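PDB 3HPD: hydroxyethylthiazole kinase from Pyrococcus horikoshii, which probably catalyses the ATP-dependent, magnesium-requiring phosphorylation of the hydroxyl group of 4-methyl-5-beta-hydroxyethylthiazole in thiamine biosynthesis. Local coordinates for residues 61-66 with 90-95; 9-14 with 35-40. All blocks are in the same frame, centred on the assembly; numbering follows the deposited sequence.

Interaction 1 of 2, residues 61-66 with 90-95; sequences VINIGT and VLDPVG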
loop_
_atom_site.group_PDB
_atom_site.type_symbol
_atom_site.label_atom_id
_atom_site.label_comp_id
_atom_site.label_asym_id
_atom_site.label_seq_id
_atom_site.Cartn_x
_atom_site.Cartn_y
_atom_site.Cartn_z
ATOM N N VAL A 61 -17.354 -5.242 -1.812
ATOM C CA VAL A 61 -16.575 -5.920 -0.780
ATOM C C VAL A 61 -16.276 -4.920 0.334
ATOM O O VAL A 61 -15.707 -3.855 0.084
ATOM C CB VAL A 61 -15.238 -6.466 -1.350
ATOM C CG1 VAL A 61 -14.369 -7.035 -0.225
ATOM C CG2 VAL A 61 -15.524 -7.548 -2.385
ATOM N N ILE A 62 -16.681 -5.261 1.554
ATOM C CA ILE A 62 -16.459 -4.406 2.715
ATOM C C ILE A 62 -15.454 -5.085 3.643
ATOM O O ILE A 62 -15.630 -6.238 4.029
ATOM C CB ILE A 62 -17.778 -4.153 3.485
ATOM C CG1 ILE A 62 -18.763 -3.399 2.587
ATOM C CG2 ILE A 62 -17.495 -3.346 4.755
ATOM C CD1 ILE A 62 -20.159 -3.258 3.171
ATOM N N ASN A 63 -14.398 -4.358 3.987
ATOM C CA ASN A 63 -13.335 -4.873 4.845
ATOM C C ASN A 63 -13.070 -3.826 5.930
ATOM O O ASN A 63 -12.632 -2.718 5.630
ATOM C CB ASN A 63 -12.081 -5.101 3.991
ATOM C CG ASN A 63 -10.948 -5.722 4.770
ATOM O OD1 ASN A 63 -10.619 -5.277 5.866
ATOM N ND2 ASN A 63 -10.331 -6.753 4.199
ATOM N N ILE A 64 -13.324 -4.183 7.186
ATOM C CA ILE A 64 -13.161 -3.254 8.310
ATOM C C ILE A 64 -11.787 -3.233 8.982
ATOM O O ILE A 64 -11.653 -2.709 10.088
ATOM C CB ILE A 64 -14.206 -3.549 9.409
ATOM C CG1 ILE A 64 -13.934 -4.923 10.032
ATOM C CG2 ILE A 64 -15.606 -3.517 8.814
ATOM C CD1 ILE A 64 -14.866 -5.275 11.189
ATOM N N GLY A 65 -10.778 -3.781 8.311
ATOM C CA GLY A 65 -9.433 -3.845 8.871
ATOM C C GLY A 65 -8.844 -2.605 9.529
ATOM O O GLY A 65 -8.134 -2.708 10.533
ATOM N N THR A 66 -9.111 -1.433 8.962
ATOM C CA THR A 66 -8.587 -0.186 9.518
ATOM C C THR A 66 -9.691 0.860 9.584
ATOM O O THR A 66 -9.487 2.014 9.219
ATOM C CB THR A 66 -7.434 0.383 8.657
ATOM O OG1 THR A 66 -7.896 0.589 7.315
ATOM C CG2 THR A 66 -6.244 -0.575 8.645
ATOM N N VAL A 90 -19.931 -8.687 0.107
ATOM C CA VAL A 90 -19.020 -9.598 0.794
ATOM C C VAL A 90 -18.443 -8.829 1.978
ATOM O O VAL A 90 -17.906 -7.732 1.807
ATOM C CB VAL A 90 -17.837 -10.035 -0.103
ATOM C CG1 VAL A 90 -16.904 -10.948 0.689
ATOM C CG2 VAL A 90 -18.352 -10.749 -1.347
ATOM N N LEU A 91 -18.562 -9.389 3.175
ATOM C CA LEU A 91 -18.031 -8.732 4.364
ATOM C C LEU A 91 -16.901 -9.528 4.997
ATOM O O LEU A 91 -17.045 -10.716 5.257
ATOM C CB LEU A 91 -19.133 -8.536 5.414
ATOM C CG LEU A 91 -18.646 -8.076 6.795
ATOM C CD1 LEU A 91 -18.080 -6.655 6.701
ATOM C CD2 LEU A 91 -19.797 -8.127 7.792
ATOM N N ASP A 92 -15.772 -8.867 5.231
ATOM C CA ASP A 92 -14.643 -9.507 5.892
ATOM C C ASP A 92 -14.507 -8.729 7.197
ATOM O O ASP A 92 -13.982 -7.613 7.211
ATOM C CB ASP A 92 -13.361 -9.369 5.072
ATOM C CG ASP A 92 -12.246 -10.243 5.606
ATOM O OD1 ASP A 92 -12.189 -10.432 6.842
ATOM O OD2 ASP A 92 -11.426 -10.732 4.801
ATOM N N PRO A 93 -14.984 -9.312 8.310
ATOM C CA PRO A 93 -14.963 -8.725 9.655
ATOM C C PRO A 93 -13.599 -8.769 10.328
ATOM O O PRO A 93 -13.473 -9.272 11.447
ATOM C CB PRO A 93 -15.988 -9.572 10.395
ATOM C CG PRO A 93 -15.680 -10.943 9.858
ATOM C CD PRO A 93 -15.507 -10.692 8.357
ATOM N N VAL A 94 -12.588 -8.233 9.652
ATOM C CA VAL A 94 -11.230 -8.236 10.183
ATOM C C VAL A 94 -11.135 -7.713 11.612
ATOM O O VAL A 94 -11.447 -6.555 11.887
ATOM C CB VAL A 94 -10.281 -7.400 9.295
ATOM C CG1 VAL A 94 -8.859 -7.464 9.842
ATOM C CG2 VAL A 94 -10.321 -7.917 7.861
ATOM N N GLY A 95 -10.707 -8.575 12.525
ATOM C CA GLY A 95 -10.556 -8.150 13.902
ATOM C C GLY A 95 -11.787 -8.231 14.781
ATOM O O GLY A 95 -11.728 -7.834 15.944
#
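The N63 amide and the D92 carboxylate stand side by side on one face of the sheet, pointing the same way with their planes 33° apart; N63 ND2 comes 4.1 Å from D92 CB. V94 CG2 lies off the amide plane, 3.3 Å from N63 OD1. That oxygen also accepts the N-H of G65 (G65 N to N63 OD1 2.9 Å), which lies in the amide carbonyl plane, closing an Asx turn, and takes a further bond from N23. CG of N63, anti to the backbone N (chi1 -176°), brings the amide to V94. D92 OD2 pairs instead with K118, a predicted ATP-binding residue. Two short bonds join the parallel strands: I62 N to V90 O, 2.8 Å, and D92 N to I62 O, 2.9 Å; a third, from I64 N to D92 O, is weak. On the other face I62 CG2 packs on L91 CD1 at 3.9 Å. Beyond the strands, G65 CA rests on V94 CB at 3.7 Å. These are neighbouring strands of a beta-alpha-beta unit whose helix 69-85 lies with helix 100-112 against the I62 and L91 face, while helix 193-205 covers N63, V90 and D92.

Interaction 2 of 2, residues 9-14 with 35-40; sequences KRVRER and LALGAS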
loop_
_atom_site.group_PDB
_atom_site.type_symbol
_atom_site.label_atom_id
_atom_site.label_comp_id
_atom_site.label_asym_id
_atom_site.label_seq_id
_atom_site.Cartn_x
_atom_site.Cartn_y
_atom_site.Cartn_z
ATOM N N LYS A 9 -14.069 -19.301 -15.336
ATOM C CA LYS A 9 -14.235 -18.927 -16.731
ATOM C C LYS A 9 -15.190 -17.745 -16.847
ATOM O O LYS A 9 -14.942 -16.817 -17.621
ATOM C CB LYS A 9 -14.755 -20.119 -17.540
ATOM C CG LYS A 9 -13.729 -21.231 -17.708
ATOM C CD LYS A 9 -14.294 -22.407 -18.493
ATOM C CE LYS A 9 -13.246 -23.498 -18.678
ATOM N NZ LYS A 9 -13.803 -24.677 -19.402
ATOM N N ARG A 10 -16.274 -17.772 -16.072
ATOM C CA ARG A 10 -17.252 -16.686 -16.098
ATOM C C ARG A 10 -16.654 -15.367 -15.616
ATOM O O ARG A 10 -16.944 -14.305 -16.169
ATOM C CB ARG A 10 -18.475 -17.032 -15.243
ATOM C CG ARG A 10 -19.388 -18.071 -15.867
ATOM C CD ARG A 10 -20.797 -17.999 -15.285
ATOM N NE ARG A 10 -20.823 -18.302 -13.858
ATOM C CZ ARG A 10 -20.489 -19.481 -13.342
ATOM N NH1 ARG A 10 -20.101 -20.471 -14.136
ATOM N NH2 ARG A 10 -20.541 -19.671 -12.030
ATOM N N VAL A 11 -15.827 -15.433 -14.577
ATOM C CA VAL A 11 -15.193 -14.227 -14.056
ATOM C C VAL A 11 -14.322 -13.600 -15.137
ATOM O O VAL A 11 -14.371 -12.395 -15.371
ATOM C CB VAL A 11 -14.303 -14.537 -12.827
ATOM C CG1 VAL A 11 -13.418 -13.333 -12.502
ATOM C CG2 VAL A 11 -15.171 -14.878 -11.633
ATOM N N ARG A 12 -13.535 -14.430 -15.808
ATOM C CA ARG A 12 -12.643 -13.936 -16.841
ATOM C C ARG A 12 -13.342 -13.468 -18.112
ATOM O O ARG A 12 -12.856 -12.562 -18.792
ATOM C CB ARG A 12 -11.595 -15.003 -17.146
ATOM C CG ARG A 12 -10.690 -15.227 -15.949
ATOM C CD ARG A 12 -9.713 -16.350 -16.150
ATOM N NE ARG A 12 -8.733 -16.383 -15.067
ATOM C CZ ARG A 12 -7.858 -17.365 -14.892
ATOM N NH1 ARG A 12 -7.848 -18.396 -15.727
ATOM N NH2 ARG A 12 -6.989 -17.312 -13.891
ATOM N N GLU A 13 -14.483 -14.069 -18.426
ATOM C CA GLU A 13 -15.232 -13.672 -19.617
ATOM C C GLU A 13 -15.991 -12.373 -19.360
ATOM O O GLU A 13 -16.016 -11.482 -20.208
ATOM C CB GLU A 13 -16.233 -14.760 -20.016
ATOM C CG GLU A 13 -15.616 -16.112 -20.302
ATOM C CD GLU A 13 -16.652 -17.152 -20.685
ATOM O OE1 GLU A 13 -17.714 -17.204 -20.029
ATOM O OE2 GLU A 13 -16.401 -17.925 -21.633
ATOM N N ARG A 14 -16.598 -12.267 -18.181
ATOM C CA ARG A 14 -17.383 -11.091 -17.824
ATOM C C ARG A 14 -16.600 -9.915 -17.240
ATOM O O ARG A 14 -17.074 -8.778 -17.285
ATOM C CB ARG A 14 -18.496 -11.484 -16.849
ATOM C CG ARG A 14 -19.514 -12.471 -17.412
ATOM C CD ARG A 14 -20.709 -12.598 -16.475
ATOM N NE ARG A 14 -21.711 -13.549 -16.954
ATOM C CZ ARG A 14 -21.500 -14.854 -17.079
ATOM N NH1 ARG A 14 -20.318 -15.362 -16.763
ATOM N NH2 ARG A 14 -22.468 -15.651 -17.512
ATOM N N LEU A 35 -7.156 -7.934 -10.293
ATOM C CA LEU A 35 -6.710 -7.780 -11.680
ATOM C C LEU A 35 -6.059 -9.064 -12.206
ATOM O O LEU A 35 -6.287 -9.459 -13.347
ATOM C CB LEU A 35 -5.721 -6.615 -11.806
ATOM C CG LEU A 35 -6.303 -5.200 -11.703
ATOM C CD1 LEU A 35 -5.159 -4.194 -11.677
ATOM C CD2 LEU A 35 -7.237 -4.920 -12.876
ATOM N N ALA A 36 -5.253 -9.715 -11.374
ATOM C CA ALA A 36 -4.590 -10.948 -11.789
ATOM C C ALA A 36 -5.614 -12.037 -12.098
ATOM O O ALA A 36 -5.458 -12.788 -13.063
ATOM C CB ALA A 36 -3.630 -11.425 -10.695
ATOM N N LEU A 37 -6.663 -12.122 -11.282
ATOM C CA LEU A 37 -7.702 -13.132 -11.481
ATOM C C LEU A 37 -8.476 -12.901 -12.778
ATOM O O LEU A 37 -8.906 -13.853 -13.433
ATOM C CB LEU A 37 -8.691 -13.126 -10.310
ATOM C CG LEU A 37 -9.815 -14.168 -10.394
ATOM C CD1 LEU A 37 -9.253 -15.544 -10.072
ATOM C CD2 LEU A 37 -10.931 -13.814 -9.423
ATOM N N GLY A 38 -8.662 -11.635 -13.136
ATOM C CA GLY A 38 -9.394 -11.314 -14.351
ATOM C C GLY A 38 -10.556 -10.364 -14.120
ATOM O O GLY A 38 -11.356 -10.124 -15.024
ATOM N N ALA A 39 -10.666 -9.828 -12.910
ATOM C CA ALA A 39 -11.744 -8.889 -12.596
ATOM C C ALA A 39 -11.170 -7.474 -12.579
ATOM O O ALA A 39 -9.981 -7.283 -12.825
ATOM C CB ALA A 39 -12.361 -9.226 -11.240
ATOM N N SER A 40 -12.022 -6.488 -12.305
ATOM C CA SER A 40 -11.589 -5.093 -12.244
ATOM C C SER A 40 -11.939 -4.504 -10.882
ATOM O O SER A 40 -13.091 -4.550 -10.454
ATOM C CB SER A 40 -12.271 -4.267 -13.339
ATOM O OG SER A 40 -11.882 -4.704 -14.629
#
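R12 and G38 bring the last turn of helix 2-14 against the end of helix 27-37, their CA atoms 4.9 Å apart, with G38 leaving helical geometry at a phi of 126°. A side chain at G38 would point at the neighbouring helix and run into R12 CG, besides being jammed against the carbonyl O of L37, so both the helix packing and the backbone angles leave little place for one. R12 makes the polar link: its NE donates to L37 O at 3.0 Å, nearly straight at 167°. The oxygen lies at the edge of the guanidinium, within its plane, whereas the donor is tilted 21° from the carbonyl plane. The chain runs extended from CG to NE, and CG itself passes 3.4 Å from L37 O. The far end of the group is held as well, NH1 by I249 O and NH2 weakly by L246 O, which fixes its rotation. An alanine in place of R12 would probably leave L37 O without this side-chain donor and I249 O without NH1, weakening the tie between the two helix ends. Beside this bond V11 crosses L37 at about a right angle, CG1 meeting CD2 at 4.0 Å, and the same methyl approaches A39 CB at 4.4 Å. F204 of helix 193-205 touches both V11 and L37. The helix end is a Schellman motif with G38 as its C-prime residue, turning the chain from helix 27-37 into strand 40-43.

In the fold
Interaction 2 closes before interaction 1 opens along the chain, and the two lie on opposite sides of its centre, their own centres 22 Å apart and nearest atoms about 9 Å apart. Interaction 1 joins strands 59-63 and 89-92 within the central sheet; interaction 2 joins two helices just ahead of strands 17-21 and 40-43, the latter outermost in this chain's sheet. Helix 193-205 links them: C195, A198 and T201 pack on the strand pair, L200 and F204 on the helix ends and A203 on A39 just beyond. Both belong to one alpha/beta fold of the ribokinase clan, with interaction 1 nearer the predicted nucleotide and substrate sites and interaction 2 in structural packing between its two helices.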